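Local coordinates for DNA polymerase III beta subunit (Streptococcus pyogenes, PDB 2AVT), which probably encircles DNA as a dimeric ring, the sliding clamp that tethers the replicative polymerase to its template and so keeps synthesis processive, at residues F81-N84 / I85-L89; A179-S182 / H183-S186; E293-Q296 / N297-S300. One frame throughout, in Å; residues are numbered along the deposited sequence.

Contact 1: residues F81-N84 / I85-L89; sequences FFIN and IISSL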
loop_
_atom_site.group_PDB
_atom_site.type_symbol
_atom_site.label_atom_id
_atom_site.label_comp_id
_atom_site.label_asym_id
_atom_site.label_seq_id
_atom_site.Cartn_x
_atom_site.Cartn_y
_atom_site.Cartn_z
ATOM N N PHE A 81 -4.127 -15.938 10.426
ATOM C CA PHE A 81 -5.528 -16.244 10.633
ATOM C C PHE A 81 -5.957 -15.917 12.077
ATOM O O PHE A 81 -6.982 -15.267 12.306
ATOM C CB PHE A 81 -5.748 -17.720 10.304
ATOM C CG PHE A 81 -7.159 -18.188 10.500
ATOM C CD1 PHE A 81 -8.199 -17.622 9.786
ATOM C CD2 PHE A 81 -7.441 -19.205 11.394
ATOM C CE1 PHE A 81 -9.499 -18.064 9.962
ATOM C CE2 PHE A 81 -8.736 -19.647 11.573
ATOM C CZ PHE A 81 -9.765 -19.073 10.853
ATOM N N PHE A 82 -5.160 -16.346 13.048
ATOM C CA PHE A 82 -5.487 -16.104 14.446
ATOM C C PHE A 82 -5.561 -14.623 14.762
ATOM O O PHE A 82 -6.478 -14.166 15.451
ATOM C CB PHE A 82 -4.446 -16.755 15.357
ATOM C CG PHE A 82 -4.684 -16.501 16.816
ATOM C CD1 PHE A 82 -5.863 -16.913 17.418
ATOM C CD2 PHE A 82 -3.723 -15.866 17.589
ATOM C CE1 PHE A 82 -6.078 -16.700 18.776
ATOM C CE2 PHE A 82 -3.932 -15.648 18.945
ATOM C CZ PHE A 82 -5.111 -16.068 19.538
ATOM N N ILE A 83 -4.580 -13.877 14.264
ATOM C CA ILE A 83 -4.521 -12.443 14.487
ATOM C C ILE A 83 -5.697 -11.707 13.857
ATOM O O ILE A 83 -6.228 -10.778 14.465
ATOM C CB ILE A 83 -3.197 -11.858 13.963
ATOM C CG1 ILE A 83 -2.034 -12.441 14.768
ATOM C CG2 ILE A 83 -3.227 -10.355 14.035
ATOM C CD1 ILE A 83 -0.649 -12.000 14.260
ATOM N N ASN A 84 -6.098 -12.092 12.644
ATOM C CA ASN A 84 -7.261 -11.446 12.017
ATOM C C ASN A 84 -8.517 -11.720 12.865
ATOM O O ASN A 84 -9.377 -10.857 13.020
ATOM C CB ASN A 84 -7.506 -11.967 10.591
ATOM C CG ASN A 84 -6.415 -11.558 9.625
ATOM O OD1 ASN A 84 -5.845 -10.474 9.737
ATOM N ND2 ASN A 84 -6.131 -12.418 8.662
ATOM N N ILE A 85 -8.625 -12.926 13.404
ATOM C CA ILE A 85 -9.778 -13.252 14.244
ATOM C C ILE A 85 -9.798 -12.378 15.508
ATOM O O ILE A 85 -10.808 -11.725 15.805
ATOM C CB ILE A 85 -9.773 -14.734 14.626
ATOM C CG1 ILE A 85 -10.262 -15.555 13.433
ATOM C CG2 ILE A 85 -10.682 -14.980 15.829
ATOM C CD1 ILE A 85 -9.815 -16.968 13.468
ATOM N N ILE A 86 -8.675 -12.338 16.220
ATOM C CA ILE A 86 -8.552 -11.544 17.438
ATOM C C ILE A 86 -8.864 -10.085 17.150
ATOM O O ILE A 86 -9.591 -9.435 17.900
ATOM C CB ILE A 86 -7.119 -11.649 18.034
ATOM C CG1 ILE A 86 -6.895 -13.061 18.575
ATOM C CG2 ILE A 86 -6.907 -10.591 19.123
ATOM C CD1 ILE A 86 -7.834 -13.451 19.729
ATOM N N SER A 87 -8.325 -9.574 16.049
ATOM C CA SER A 87 -8.551 -8.178 15.683
ATOM C C SER A 87 -10.001 -7.899 15.311
ATOM O O SER A 87 -10.421 -6.748 15.294
ATOM C CB SER A 87 -7.652 -7.776 14.505
ATOM O OG SER A 87 -6.282 -8.034 14.786
ATOM N N SER A 88 -10.761 -8.944 15.004
ATOM C CA SER A 88 -12.151 -8.766 14.611
ATOM C C SER A 88 -13.140 -8.902 15.764
ATOM O O SER A 88 -14.322 -8.605 15.588
ATOM C CB SER A 88 -12.543 -9.789 13.544
ATOM O OG SER A 88 -12.890 -11.019 14.161
ATOM N N LEU A 89 -12.672 -9.353 16.930
ATOM C CA LEU A 89 -13.569 -9.550 18.073
ATOM C C LEU A 89 -14.124 -8.221 18.552
ATOM O O LEU A 89 -13.419 -7.211 18.573
ATOM C CB LEU A 89 -12.856 -10.310 19.187
ATOM C CG LEU A 89 -12.620 -11.768 18.761
ATOM C CD1 LEU A 89 -11.809 -12.512 19.816
ATOM C CD2 LEU A 89 -13.961 -12.451 18.553
#
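Ile85 CD1 sits over one face of the Phe81 ring, 3.5 Å from the ring centroid and 19° off its normal, which defines a CH-pi contact one helical turn apart. Phe81 CZ is the ring atom nearest Ile85 CD1, at 3.4 Å, so the methyl covers the outer end of the ring. Phe81 swings CG anti to its backbone N (chi1 179°), while Ile85 runs CD1 back toward the preceding turn. The next pair repeats the scheme with a different atom of the same branch, one carbon nearer the backbone: the methylene Ile86 CG1 lies 3.8 Å from the centroid of the Phe82 ring, and CD1 bends aside at chi2 -63° yet still reaches the CE1-CZ rim. On the polar flank, Ile83 O accepts twice from one serine, from Ser87 N and, at 2.8 Å, from Ser87 OG, the two donors arriving from opposite faces of the carbonyl plane. Ser88 OG instead reaches back three residues, to Ile85 O at 2.7 Å, on an in-plane lone pair. Chemically, Phe81-Ile85 faces Leu280 and Ile281 of the second subunit, Phe82-Ile86 packs against Leu106 of its own chain, and helix carbonyls satisfy both serine hydroxyls near the C-terminal end of helix 79-88.

Contact 2: residues A179-S182 / H183-S186; sequences ATDS and HRMS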
loop_
_atom_site.group_PDB
_atom_site.type_symbol
_atom_site.label_atom_id
_atom_site.label_comp_id
_atom_site.label_asym_id
_atom_site.label_seq_id
_atom_site.Cartn_x
_atom_site.Cartn_y
_atom_site.Cartn_z
ATOM N N ALA A 179 28.982 -2.798 5.938
ATOM C CA ALA A 179 28.209 -3.551 4.953
ATOM C C ALA A 179 28.564 -3.003 3.579
ATOM O O ALA A 179 28.799 -1.808 3.425
ATOM C CB ALA A 179 26.710 -3.397 5.206
ATOM N N THR A 180 28.596 -3.887 2.586
ATOM C CA THR A 180 28.933 -3.500 1.229
ATOM C C THR A 180 28.365 -4.465 0.192
ATOM O O THR A 180 28.073 -5.628 0.481
ATOM C CB THR A 180 30.467 -3.431 1.034
ATOM O OG1 THR A 180 30.761 -2.970 -0.287
ATOM C CG2 THR A 180 31.102 -4.795 1.224
ATOM N N ASP A 181 28.203 -3.949 -1.021
ATOM C CA ASP A 181 27.691 -4.710 -2.152
ATOM C C ASP A 181 28.773 -4.685 -3.236
ATOM O O ASP A 181 28.474 -4.829 -4.415
ATOM C CB ASP A 181 26.412 -4.061 -2.685
ATOM C CG ASP A 181 26.664 -2.699 -3.289
ATOM O OD1 ASP A 181 27.665 -2.063 -2.900
ATOM O OD2 ASP A 181 25.865 -2.258 -4.151
ATOM N N SER A 182 30.027 -4.487 -2.820
ATOM C CA SER A 182 31.177 -4.423 -3.726
ATOM C C SER A 182 30.900 -3.457 -4.866
ATOM O O SER A 182 31.347 -3.636 -6.000
ATOM C CB SER A 182 31.506 -5.800 -4.290
ATOM O OG SER A 182 30.465 -6.280 -5.122
ATOM N N HIS A 183 30.129 -2.433 -4.538
ATOM C CA HIS A 183 29.772 -1.368 -5.461
ATOM C C HIS A 183 29.810 -0.101 -4.607
ATOM O O HIS A 183 30.314 0.943 -5.025
ATOM C CB HIS A 183 28.364 -1.585 -6.017
ATOM C CG HIS A 183 28.271 -2.698 -7.019
ATOM N ND1 HIS A 183 28.932 -2.663 -8.227
ATOM C CD2 HIS A 183 27.603 -3.874 -6.987
ATOM C CE1 HIS A 183 28.678 -3.774 -8.896
ATOM N NE2 HIS A 183 27.877 -4.528 -8.168
ATOM N N ARG A 184 29.276 -0.241 -3.397
ATOM C CA ARG A 184 29.194 0.818 -2.405
ATOM C C ARG A 184 29.346 0.170 -1.029
ATOM O O ARG A 184 29.115 -1.022 -0.867
ATOM C CB ARG A 184 27.861 1.564 -2.544
ATOM C CG ARG A 184 26.621 0.743 -2.278
ATOM C CD ARG A 184 25.506 1.402 -3.072
ATOM N NE ARG A 184 24.169 1.263 -2.500
ATOM C CZ ARG A 184 23.654 0.126 -2.055
ATOM N NH1 ARG A 184 24.365 -0.990 -2.100
ATOM N NH2 ARG A 184 22.413 0.109 -1.591
ATOM N N MET A 185 29.715 0.977 -0.045
ATOM C CA MET A 185 29.973 0.489 1.300
ATOM C C MET A 185 29.618 1.533 2.341
ATOM O O MET A 185 29.681 2.725 2.065
ATOM C CB MET A 185 31.459 0.135 1.396
ATOM C CG MET A 185 31.954 -0.191 2.785
ATOM S SD MET A 185 33.748 -0.452 2.749
ATOM C CE MET A 185 34.294 1.208 2.803
ATOM N N SER A 186 29.261 1.065 3.532
ATOM C CA SER A 186 28.898 1.932 4.642
ATOM C C SER A 186 29.537 1.383 5.911
ATOM O O SER A 186 29.437 0.179 6.199
ATOM C CB SER A 186 27.382 1.971 4.809
ATOM O OG SER A 186 27.025 2.953 5.760
#
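With CG held between its backbone N and carbonyl carbon (chi1 66°), Asp181 turns its carboxylate across the hairpin turn toward Arg184, whose own CG takes the equivalent position before the chain extends from CG to NE. The two side chains cross at about a right angle, their carboxylate and guanidinium planes 56° apart, and Asp181 OD2 forms a salt bridge with Arg184 NH1 at 2.8 Å. This is an oblique, single-nitrogen approach; Arg184 NH2 pairs instead with Glu336. The other carboxylate oxygen faces the backbone: Asp181 OD1 accepts from Arg184 N in a bond modelled so short that its length is doubtful, and weakly from His183 N at 3.0 Å. Thr180 reinforces the turn from the other face of the hairpin. Thr180 OG1, anti to the backbone N (chi1 -177°), donates to Arg184 O at 2.6 Å from well above the carbonyl plane, and also accepts from Ser182 N at 3.0 Å, which makes an ST turn. Arg184 O takes a second bond, from Asp181 N at 3.1 Å. Beyond the turn, Ala179 and Ser186 form an antiparallel hydrogen-bonded pair, and Thr180 with Met185 the adjoining non-hydrogen-bonded pair. An ST turn, with a carboxylate accepting from backbone N-H groups of the turn, thus closes the beta hairpin of strands 174-180 and 184-191, within the central domain of the bacterial beta-clamp fold.

Contact 3: residues E293-Q296 / N297-S300; sequences EITQ and NHIS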
loop_
_atom_site.group_PDB
_atom_site.type_symbol
_atom_site.label_atom_id
_atom_site.label_comp_id
_atom_site.label_asym_id
_atom_site.label_seq_id
_atom_site.Cartn_x
_atom_site.Cartn_y
_atom_site.Cartn_z
ATOM N N GLU A 293 30.278 17.348 -12.673
ATOM C CA GLU A 293 31.344 18.223 -13.152
ATOM C C GLU A 293 31.687 19.277 -12.108
ATOM O O GLU A 293 30.928 20.220 -11.878
ATOM C CB GLU A 293 30.928 18.890 -14.466
ATOM C CG GLU A 293 31.105 17.990 -15.689
ATOM C CD GLU A 293 30.374 18.497 -16.921
ATOM O OE1 GLU A 293 30.328 19.727 -17.133
ATOM O OE2 GLU A 293 29.851 17.656 -17.685
ATOM N N ILE A 294 32.847 19.104 -11.482
ATOM C CA ILE A 294 33.314 20.007 -10.441
ATOM C C ILE A 294 34.429 20.931 -10.917
ATOM O O ILE A 294 35.504 20.476 -11.310
ATOM C CB ILE A 294 33.840 19.214 -9.229
ATOM C CG1 ILE A 294 32.719 18.358 -8.638
ATOM C CG2 ILE A 294 34.383 20.164 -8.180
ATOM C CD1 ILE A 294 33.183 17.446 -7.532
ATOM N N THR A 295 34.165 22.232 -10.884
ATOM C CA THR A 295 35.147 23.231 -11.279
ATOM C C THR A 295 35.045 24.393 -10.302
ATOM O O THR A 295 34.110 24.452 -9.504
ATOM C CB THR A 295 34.890 23.763 -12.703
ATOM O OG1 THR A 295 33.607 24.401 -12.750
ATOM C CG2 THR A 295 34.932 22.626 -13.711
ATOM N N GLN A 296 36.008 25.310 -10.359
ATOM C CA GLN A 296 36.007 26.466 -9.469
ATOM C C GLN A 296 34.650 27.163 -9.428
ATOM O O GLN A 296 34.212 27.763 -10.412
ATOM C CB GLN A 296 37.076 27.475 -9.902
ATOM C CG GLN A 296 38.499 27.086 -9.540
ATOM C CD GLN A 296 39.515 28.136 -9.967
ATOM O OE1 GLN A 296 39.348 29.328 -9.694
ATOM N NE2 GLN A 296 40.580 27.693 -10.631
ATOM N N ASN A 297 33.987 27.074 -8.281
ATOM C CA ASN A 297 32.687 27.705 -8.091
ATOM C C ASN A 297 31.686 27.361 -9.195
ATOM O O ASN A 297 31.062 28.246 -9.784
ATOM C CB ASN A 297 32.865 29.220 -8.011
ATOM C CG ASN A 297 34.118 29.614 -7.261
ATOM O OD1 ASN A 297 34.378 29.129 -6.157
ATOM N ND2 ASN A 297 34.906 30.502 -7.855
ATOM N N HIS A 298 31.536 26.071 -9.468
ATOM C CA HIS A 298 30.611 25.609 -10.492
ATOM C C HIS A 298 30.499 24.089 -10.437
ATOM O O HIS A 298 31.401 23.369 -10.871
ATOM C CB HIS A 298 31.091 26.047 -11.880
ATOM C CG HIS A 298 30.193 25.618 -12.998
ATOM N ND1 HIS A 298 29.796 24.310 -13.177
ATOM C CD2 HIS A 298 29.628 26.321 -14.010
ATOM C CE1 HIS A 298 29.029 24.225 -14.249
ATOM N NE2 HIS A 298 28.910 25.432 -14.773
ATOM N N ILE A 299 29.393 23.611 -9.881
ATOM C CA ILE A 299 29.140 22.179 -9.772
ATOM C C ILE A 299 27.831 21.887 -10.504
ATOM O O ILE A 299 26.826 22.563 -10.281
ATOM C CB ILE A 299 29.008 21.750 -8.301
ATOM C CG1 ILE A 299 30.195 22.286 -7.500
ATOM C CG2 ILE A 299 28.963 20.233 -8.202
ATOM C CD1 ILE A 299 31.535 21.873 -8.059
ATOM N N SER A 300 27.846 20.889 -11.383
ATOM C CA SER A 300 26.651 20.548 -12.142
ATOM C C SER A 300 26.484 19.051 -12.382
ATOM O O SER A 300 27.462 18.310 -12.471
ATOM C CB SER A 300 26.666 21.284 -13.482
ATOM O OG SER A 300 27.800 20.913 -14.248
#
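Ile299 meets Ile294 across a non-hydrogen-bonded antiparallel pair, and the contact is made through the end of the Ile299 chain. From CB, the CG2 branch stands anti to the backbone N, and Ile299 CG2 comes within 4.2 Å of Glu293 O, a loose approach. CG1 takes the other course, anti to the carbonyl carbon (chi1 -50°), and a second bend at chi2 -56° carries CD1 back across the hairpin. There Ile299 CD1 lies 3.3 Å from Ile294 CG2, closer than two carbons normally pack, and 3.5 Å from Ile294 CA. The two side chains run alongside each other in a common direction. On the sheet face of Thr295 and His298, Thr295 OG1 donates to His298 O at 3.1 Å on an in-plane lone pair; the same oxygen accepts from Thr295 N at 3.0 Å. The return bond, His298 N to Thr295 O, is weak, with an N-H...O angle of 129°. Farther from the turn, Glu293 N reaches Ser300 O at 3.0 Å and almost straight, and Ser300 OG bonds to His302. The chemistry divides by face: aliphatic contact on the buried isoleucine side, and on the other a threonine hydroxyl doubling the grip on a carbonyl beside the turn, where one backbone bond is weak.

The three contacts occur in series along the chain, one in each of the N-terminal, central and C-terminal domains of the clamp. Contact 1 and contact 3 are farthest apart, about 59 Å between centres, on opposite sides of the chain's centre. Contact 2 is the most central of the three, its centre about 16 Å from that point; it is about 42 Å from the centre of contact 1 and about 27 Å from that of contact 3. None touches another: the nearest atoms of contacts 2 and 3 are still about 17 Å apart. Contact 1 alone reaches the second subunit, where Ser88 O is hydrogen-bonded to Arg277 NH1 of that subunit. Contacts 2 and 3 are both hairpin turns, but in separate sheets.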